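Local coordinates for protein acetyltransferase (Vibrio fischeri, PDB 3JVN) that probably transfers an acyl group, most likely acetyl from acetyl-CoA, to an acceptor substrate, at residues Arg6-Ile11 with Val58-Met63; Leu85-Thr90 with Lys118-Lys123; Ala89-Leu94 with Gln108-Ile113. One frame throughout, in Å; residues are numbered along the deposited sequence.

All three contacts reach the one mixed beta sheet of the GNAT fold. Contact 3 is the buried one, with its centre about 5 Å from the centre of the chain. Contacts 1 and 2 are partly buried; their centres lie about 11 and 15 Å from the centre of the chain. Contact 1 pairs two strands through backbone hydrogen bonds, with a weak, partly exposed salt bridge added. Contact 2 has one backbone hydrogen bond and otherwise mainly apolar touches. Contact 3 has no hydrogen bond between its segments and is wholly apolar. Contacts 2 and 3 share strand 86-96, including A89 and T90. Contacts 1 and 3 meet at R112 and bind the same sulfate ion.

Contact 1 (Arg6-Ile11 with Val58-Met63); sequences RRAKEI and VYVAEM. With SO4 (sulfate ion), chain B.
In R6, CG sits between the backbone N and the carbonyl carbon (chi1 43°), and chi3 (-91°) turns NE out of line with the chain; NH2 beyond it meets E62. The residues belong to the antiparallel pairing of strands 4-7 and 56-62 at one margin of the GNAT sheet. R6 and V60 form a hydrogen-bonded pair. R6 N gives a bond to V60 O, and V60 N returns one to R6 O at 2.8 Å. Beyond the strand, A8 N bonds V58 O at 2.8 Å. R7 and Y59 are the non-hydrogen-bonded pair, and the Y59 ring reaches R7 CA with CD1.

The R6 guanidinium lies with one face over V60 CG2, which is 3.9 Å from CZ. NH2 makes a salt bridge to E62 OE2, 2.7 Å away, but the bond is weak and bent. The guanidinium and carboxylate planes are 50° apart. The stronger polar partner of R6 is D12, whose OD2 makes a salt bridge with NH1. A8 CB packs on both methyls of V58. At the edge of strand 4-7 turned away from 56-62, R7 N donates to O1 of a sulfate ion, probably from the crystallisation liquor, at 2.8 Å.

Contact 2 (Leu85-Thr90 with Lys118-Lys123); sequences LVMMAT and KDYGVK
M87 and K123 are joined by the one hydrogen bond between these segments. It ties strand 86-96 of the GNAT sheet to the loop that leads from helix 105-118 into strand 124-127. K123 N points almost straight at M87 O, at 2.8 Å with an N-H...O angle of 178°. V122 CA makes a CA-H...O contact with the same oxygen, so M87 O is met by two neighbouring residues. The bond lies just before strand 124-127, which runs parallel to 86-96 and pairs with it from A89 onward.

A type I beta turn from K118, the last helical residue, to G121 leads out of the helix, closed by G121 N to K118 O. G121, the last residue of the turn, has positive phi (56°), a backbone shape that favours glycine.

The apolar touches centre on M87, a selenomethionine. Its CG is anti to the backbone N (chi1 178°) and lies 4.1 Å from V122 CG1. The chain then bends at chi2 and chi3, and CE comes within 3.9 Å of Y120 CD2. The Y120 ring also meets the ring of F75. V122 CG1 touches A89 CB as well, and L117 of helix 105-118 adjoins both residues. V86 and K123 cross at about a right angle, V86 CG1 lying 3.4 Å from K123 CG.

Contact 3 (Ala89-Leu94 with Gln108-Ile113); sequences ATIDEL and QLMMRI. With SO4 (sulfate ion), chain B.
This contact belongs to the beta-alpha-beta unit of the GNAT fold, made of strand 86-96, helix 105-118 and strand 124-127. The helix lies against one face of the sheet, and its short segment runs nearly antiparallel to that of the strand, at 153°. The two axes are 10.8 Å apart at closest approach.

I91 and L94 carry the strand side; L109, M110 and I113 carry the helix side. A classic beta bulge at D92 and E93, opposite T72, lies between I91 and L94. The extra residue of the bulge shifts the alternation, so I91 and L94, three apart, both point toward the helix. A bulge in this strand is a hallmark of GNAT enzymes, where it helps form the acetyl-CoA site, and it probably does so here.

M110, a selenomethionine, reaches both strand residues. Its CG lies 4.0 Å from L94 CD1, and the two side chains cross at about a right angle. Bends at chi2 and chi3 (-68° and -34°) place SE and CE beside I91 CD1. I91 CG1 touches I113 CD1 at 3.9 Å. L94 CD2 meets L109 CD1 at the same distance, 3.9 Å. V129 adds to the packing around I91 and L94.

R112 makes no contact with segment 89-94; it reaches R7, Y59 and the sulfate. Its NE donates to O4 of that ion at 2.9 Å, and its NH2 to O2 at 2.6 Å. The sulfate, probably from the crystallisation liquor, also bridges to strand 4-7.

The contact between these segments is apolar side-chain packing without directional bonds; the charge of R112 is probably balanced in the crystal by the sulfate.

Contact 1 (Arg6-Ile11 with Val58-Met63)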
# COMPACT_ATOMS: atom_id res chain seq x y z
N ARG A 6 -26.61 -5.80 0.76
CA ARG A 6 -26.68 -5.28 2.12
C ARG A 6 -25.53 -5.73 3.01
O ARG A 6 -24.81 -6.67 2.68
CB ARG A 6 -28.00 -5.68 2.78
CG ARG A 6 -28.41 -7.12 2.52
CD ARG A 6 -29.49 -7.60 3.51
NE ARG A 6 -28.88 -8.22 4.68
CZ ARG A 6 -28.88 -9.53 4.94
NH1 ARG A 6 -28.29 -10.00 6.03
NH2 ARG A 6 -29.51 -10.37 4.13
N ARG A 7 -25.37 -5.04 4.13
CA ARG A 7 -24.32 -5.40 5.07
C ARG A 7 -24.79 -6.69 5.75
O ARG A 7 -25.96 -6.82 6.13
CB ARG A 7 -24.13 -4.31 6.12
CG ARG A 7 -25.28 -4.19 7.09
CD ARG A 7 -24.88 -3.47 8.35
NE ARG A 7 -25.27 -2.06 8.35
CZ ARG A 7 -24.70 -1.12 7.60
NH1 ARG A 7 -25.13 0.14 7.68
NH2 ARG A 7 -23.71 -1.42 6.77
N ALA A 8 -23.87 -7.64 5.90
CA ALA A 8 -24.18 -8.92 6.52
C ALA A 8 -24.58 -8.76 7.99
O ALA A 8 -24.40 -7.70 8.59
CB ALA A 8 -22.98 -9.84 6.41
N LYS A 9 -25.12 -9.83 8.55
CA LYS A 9 -25.56 -9.83 9.93
C LYS A 9 -25.21 -11.16 10.58
O LYS A 9 -24.87 -12.13 9.90
CB LYS A 9 -27.08 -9.62 10.01
CG LYS A 9 -27.57 -8.28 9.49
CD LYS A 9 -29.04 -8.08 9.85
CE LYS A 9 -29.91 -9.19 9.26
NZ LYS A 9 -31.31 -9.19 9.76
N GLU A 10 -25.30 -11.19 11.91
CA GLU A 10 -25.00 -12.39 12.67
C GLU A 10 -25.90 -13.56 12.22
O GLU A 10 -25.53 -14.73 12.37
CB GLU A 10 -25.20 -12.10 14.16
CG GLU A 10 -24.64 -13.15 15.10
CD GLU A 10 -24.92 -12.85 16.57
OE1 GLU A 10 -26.11 -12.67 16.92
OE2 GLU A 10 -23.95 -12.82 17.38
N ILE A 11 -27.05 -13.22 11.63
CA ILE A 11 -28.03 -14.19 11.14
C ILE A 11 -27.62 -14.90 9.84
O ILE A 11 -28.25 -15.87 9.43
CB ILE A 11 -29.41 -13.51 10.87
CG1 ILE A 11 -29.26 -12.41 9.80
CG2 ILE A 11 -29.94 -12.89 12.16
CD1 ILE A 11 -30.26 -12.51 8.64
N VAL A 58 -18.45 -6.91 5.40
CA VAL A 58 -18.95 -8.07 4.70
C VAL A 58 -20.33 -7.75 4.14
O VAL A 58 -21.27 -7.53 4.88
CB VAL A 58 -19.01 -9.33 5.62
CG1 VAL A 58 -19.62 -8.98 6.96
CG2 VAL A 58 -19.80 -10.41 4.94
N TYR A 59 -20.43 -7.69 2.82
CA TYR A 59 -21.72 -7.43 2.20
C TYR A 59 -22.20 -8.67 1.48
O TYR A 59 -21.39 -9.47 1.01
CB TYR A 59 -21.61 -6.26 1.23
CG TYR A 59 -21.20 -4.99 1.91
CD1 TYR A 59 -22.11 -4.24 2.67
CD2 TYR A 59 -19.89 -4.52 1.80
CE1 TYR A 59 -21.72 -3.06 3.30
CE2 TYR A 59 -19.50 -3.35 2.42
CZ TYR A 59 -20.41 -2.62 3.16
OH TYR A 59 -20.02 -1.44 3.75
N VAL A 60 -23.52 -8.84 1.43
CA VAL A 60 -24.12 -9.99 0.77
C VAL A 60 -25.16 -9.56 -0.28
O VAL A 60 -25.75 -8.48 -0.19
CB VAL A 60 -24.81 -10.95 1.79
CG1 VAL A 60 -23.76 -11.68 2.63
CG2 VAL A 60 -25.77 -10.16 2.69
N ALA A 61 -25.35 -10.42 -1.28
CA ALA A 61 -26.32 -10.20 -2.34
C ALA A 61 -27.49 -11.15 -2.05
O ALA A 61 -27.30 -12.37 -2.06
CB ALA A 61 -25.71 -10.51 -3.70
N GLU A 62 -28.67 -10.60 -1.78
CA GLU A 62 -29.84 -11.42 -1.47
C GLU A 62 -30.83 -11.33 -2.63
O GLU A 62 -31.28 -10.25 -2.99
CB GLU A 62 -30.50 -10.92 -0.17
CG GLU A 62 -30.92 -12.02 0.82
CD GLU A 62 -31.39 -11.46 2.17
OE1 GLU A 62 -31.62 -12.27 3.10
OE2 GLU A 62 -31.53 -10.23 2.30
N MSE A 63 -31.15 -12.48 -3.22
CA MSE A 63 -32.09 -12.50 -4.33
C MSE A 63 -33.52 -12.46 -3.82
O MSE A 63 -34.15 -11.40 -3.78
CB MSE A 63 -31.87 -13.74 -5.20
CG MSE A 63 -32.76 -13.79 -6.44
SE MSE A 63 -32.64 -12.19 -7.53
CE MSE A 63 -31.35 -12.80 -8.85
S SO4 B . -26.50 -1.38 3.61
O1 SO4 B . -26.53 -2.50 4.57
O2 SO4 B . -25.60 -0.32 4.11
O3 SO4 B . -27.86 -0.82 3.47
O4 SO4 B . -26.03 -1.86 2.29

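Contact 2 (Leu85-Thr90 with Lys118-Lys123)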
# COMPACT_ATOMS: atom_id res chain seq x y z
N LEU A 85 -0.31 7.93 9.96
CA LEU A 85 -0.88 6.74 9.34
C LEU A 85 -1.73 7.12 8.11
O LEU A 85 -2.44 8.13 8.13
CB LEU A 85 -1.73 6.00 10.38
CG LEU A 85 -1.15 5.96 11.79
CD1 LEU A 85 0.33 5.56 11.72
CD2 LEU A 85 -1.29 7.32 12.45
N VAL A 86 -1.63 6.31 7.06
CA VAL A 86 -2.38 6.54 5.82
C VAL A 86 -3.49 5.51 5.80
O VAL A 86 -3.24 4.32 5.99
CB VAL A 86 -1.49 6.31 4.58
CG1 VAL A 86 -2.22 6.76 3.32
CG2 VAL A 86 -0.18 7.03 4.74
N MSE A 87 -4.72 5.94 5.57
CA MSE A 87 -5.81 4.99 5.55
C MSE A 87 -5.88 4.22 4.24
O MSE A 87 -5.96 4.80 3.16
CB MSE A 87 -7.14 5.70 5.79
CG MSE A 87 -8.36 4.76 5.73
SE MSE A 87 -8.51 3.50 7.22
CE MSE A 87 -10.32 3.91 7.75
N MSE A 88 -5.86 2.90 4.35
CA MSE A 88 -5.95 2.03 3.19
C MSE A 88 -6.86 0.88 3.53
O MSE A 88 -7.32 0.75 4.66
CB MSE A 88 -4.57 1.49 2.80
CG MSE A 88 -3.51 2.55 2.63
SE MSE A 88 -1.90 1.77 1.90
CE MSE A 88 -0.89 3.39 1.62
N ALA A 89 -7.12 0.03 2.54
CA ALA A 89 -7.98 -1.11 2.76
C ALA A 89 -7.61 -2.28 1.86
O ALA A 89 -6.78 -2.15 0.96
CB ALA A 89 -9.46 -0.73 2.55
N THR A 90 -8.26 -3.41 2.10
CA THR A 90 -8.02 -4.62 1.33
C THR A 90 -9.32 -5.39 1.07
O THR A 90 -10.12 -5.60 1.99
CB THR A 90 -7.04 -5.58 2.08
OG1 THR A 90 -5.92 -4.84 2.56
CG2 THR A 90 -6.55 -6.68 1.15
N LYS A 118 -14.64 4.61 -0.16
CA LYS A 118 -14.52 5.98 -0.64
C LYS A 118 -14.90 7.00 0.42
O LYS A 118 -14.18 7.97 0.64
CB LYS A 118 -15.40 6.20 -1.87
CG LYS A 118 -14.67 6.07 -3.21
CD LYS A 118 -14.70 4.66 -3.78
CE LYS A 118 -16.04 4.35 -4.47
NZ LYS A 118 -16.29 5.25 -5.64
N ASP A 119 -16.05 6.80 1.06
CA ASP A 119 -16.45 7.76 2.06
C ASP A 119 -15.66 7.63 3.37
O ASP A 119 -15.88 8.39 4.30
CB ASP A 119 -17.97 7.72 2.26
CG ASP A 119 -18.46 6.41 2.79
OD1 ASP A 119 -19.67 6.13 2.65
OD2 ASP A 119 -17.63 5.67 3.35
N TYR A 120 -14.74 6.66 3.42
CA TYR A 120 -13.88 6.47 4.59
C TYR A 120 -12.48 7.00 4.27
O TYR A 120 -11.51 6.73 4.98
CB TYR A 120 -13.75 5.00 4.99
CG TYR A 120 -14.62 4.61 6.15
CD1 TYR A 120 -15.95 4.24 5.94
CD2 TYR A 120 -14.15 4.69 7.46
CE1 TYR A 120 -16.79 3.97 7.01
CE2 TYR A 120 -14.98 4.42 8.55
CZ TYR A 120 -16.31 4.07 8.31
OH TYR A 120 -17.14 3.80 9.38
N GLY A 121 -12.39 7.74 3.16
CA GLY A 121 -11.13 8.31 2.73
C GLY A 121 -9.97 7.35 2.51
O GLY A 121 -8.85 7.64 2.92
N VAL A 122 -10.21 6.20 1.88
CA VAL A 122 -9.11 5.27 1.64
C VAL A 122 -8.22 5.75 0.50
O VAL A 122 -8.70 6.12 -0.58
CB VAL A 122 -9.59 3.84 1.32
CG1 VAL A 122 -10.39 3.28 2.49
CG2 VAL A 122 -10.39 3.83 0.03
N LYS A 123 -6.91 5.75 0.75
CA LYS A 123 -5.96 6.21 -0.24
C LYS A 123 -5.59 5.10 -1.22
O LYS A 123 -5.56 5.33 -2.43
CB LYS A 123 -4.71 6.73 0.45
CG LYS A 123 -5.00 7.74 1.58
CD LYS A 123 -5.92 8.85 1.11
CE LYS A 123 -6.08 9.90 2.18
NZ LYS A 123 -7.08 10.95 1.81

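Contact 3 (Ala89-Leu94 with Gln108-Ile113)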
# COMPACT_ATOMS: atom_id res chain seq x y z
N ALA A 89 -7.12 0.03 2.54
CA ALA A 89 -7.98 -1.11 2.76
C ALA A 89 -7.61 -2.28 1.86
O ALA A 89 -6.78 -2.15 0.96
CB ALA A 89 -9.46 -0.73 2.55
N THR A 90 -8.26 -3.41 2.10
CA THR A 90 -8.02 -4.62 1.33
C THR A 90 -9.32 -5.39 1.07
O THR A 90 -10.12 -5.60 1.99
CB THR A 90 -7.04 -5.58 2.08
OG1 THR A 90 -5.92 -4.84 2.56
CG2 THR A 90 -6.55 -6.68 1.15
N ILE A 91 -9.54 -5.79 -0.17
CA ILE A 91 -10.70 -6.58 -0.53
C ILE A 91 -10.15 -8.00 -0.50
O ILE A 91 -9.23 -8.33 -1.26
CB ILE A 91 -11.25 -6.22 -1.94
CG1 ILE A 91 -11.90 -4.83 -1.88
CG2 ILE A 91 -12.28 -7.23 -2.39
CD1 ILE A 91 -12.25 -4.25 -3.22
N ASP A 92 -10.69 -8.81 0.40
CA ASP A 92 -10.21 -10.17 0.57
C ASP A 92 -10.86 -11.25 -0.31
O ASP A 92 -10.22 -11.78 -1.22
CB ASP A 92 -10.33 -10.54 2.05
CG ASP A 92 -9.56 -9.59 2.95
OD1 ASP A 92 -10.15 -9.06 3.93
OD2 ASP A 92 -8.36 -9.38 2.68
N GLU A 93 -12.12 -11.56 -0.04
CA GLU A 93 -12.84 -12.60 -0.77
C GLU A 93 -14.14 -12.15 -1.40
O GLU A 93 -14.77 -11.18 -0.98
CB GLU A 93 -13.15 -13.75 0.17
CG GLU A 93 -11.94 -14.36 0.80
CD GLU A 93 -12.22 -14.82 2.20
OE1 GLU A 93 -12.49 -13.95 3.07
OE2 GLU A 93 -12.16 -16.05 2.42
N LEU A 94 -14.56 -12.90 -2.41
CA LEU A 94 -15.79 -12.59 -3.11
C LEU A 94 -16.29 -13.88 -3.75
O LEU A 94 -15.55 -14.54 -4.48
CB LEU A 94 -15.52 -11.52 -4.18
CG LEU A 94 -16.71 -10.70 -4.70
CD1 LEU A 94 -16.22 -9.68 -5.72
CD2 LEU A 94 -17.74 -11.62 -5.32
N GLN A 108 -22.08 -5.19 -8.41
CA GLN A 108 -22.89 -4.55 -7.38
C GLN A 108 -22.32 -4.79 -5.98
O GLN A 108 -22.66 -4.06 -5.04
CB GLN A 108 -24.35 -4.99 -7.49
CG GLN A 108 -24.55 -6.48 -7.67
CD GLN A 108 -25.96 -6.83 -8.11
OE1 GLN A 108 -26.46 -6.31 -9.11
NE2 GLN A 108 -26.61 -7.72 -7.37
N LEU A 109 -21.45 -5.79 -5.85
CA LEU A 109 -20.81 -6.08 -4.56
C LEU A 109 -19.54 -5.24 -4.46
O LEU A 109 -19.27 -4.63 -3.42
CB LEU A 109 -20.46 -7.57 -4.46
CG LEU A 109 -21.61 -8.55 -4.22
CD1 LEU A 109 -21.10 -9.97 -4.34
CD2 LEU A 109 -22.21 -8.33 -2.84
N MSE A 110 -18.76 -5.19 -5.53
CA MSE A 110 -17.54 -4.40 -5.57
C MSE A 110 -17.94 -2.93 -5.47
O MSE A 110 -17.18 -2.10 -4.96
CB MSE A 110 -16.79 -4.61 -6.89
CG MSE A 110 -15.88 -5.85 -6.92
SE MSE A 110 -14.32 -5.67 -5.73
CE MSE A 110 -14.05 -3.75 -5.93
N MSE A 111 -19.13 -2.63 -5.98
CA MSE A 111 -19.67 -1.28 -5.99
C MSE A 111 -20.00 -0.83 -4.57
O MSE A 111 -19.77 0.33 -4.19
CB MSE A 111 -20.95 -1.23 -6.84
CG MSE A 111 -21.00 -0.09 -7.85
SE MSE A 111 -19.68 -0.26 -9.28
CE MSE A 111 -18.22 0.74 -8.48
N ARG A 112 -20.56 -1.75 -3.79
CA ARG A 112 -20.93 -1.46 -2.42
C ARG A 112 -19.68 -1.23 -1.55
O ARG A 112 -19.55 -0.18 -0.92
CB ARG A 112 -21.75 -2.62 -1.85
CG ARG A 112 -22.25 -2.37 -0.43
CD ARG A 112 -23.32 -1.28 -0.40
NE ARG A 112 -23.69 -0.89 0.96
CZ ARG A 112 -22.84 -0.35 1.84
NH1 ARG A 112 -21.56 -0.14 1.50
NH2 ARG A 112 -23.26 -0.02 3.05
N ILE A 113 -18.77 -2.20 -1.52
CA ILE A 113 -17.59 -2.05 -0.69
C ILE A 113 -16.80 -0.77 -0.98
O ILE A 113 -16.24 -0.16 -0.06
CB ILE A 113 -16.66 -3.30 -0.79
CG1 ILE A 113 -15.54 -3.17 0.25
CG2 ILE A 113 -16.10 -3.46 -2.20
CD1 ILE A 113 -14.85 -4.48 0.62
S SO4 B . -26.50 -1.38 3.61
O1 SO4 B . -26.53 -2.50 4.57
O2 SO4 B . -25.60 -0.32 4.11
O3 SO4 B . -27.86 -0.82 3.47
O4 SO4 B . -26.03 -1.86 2.29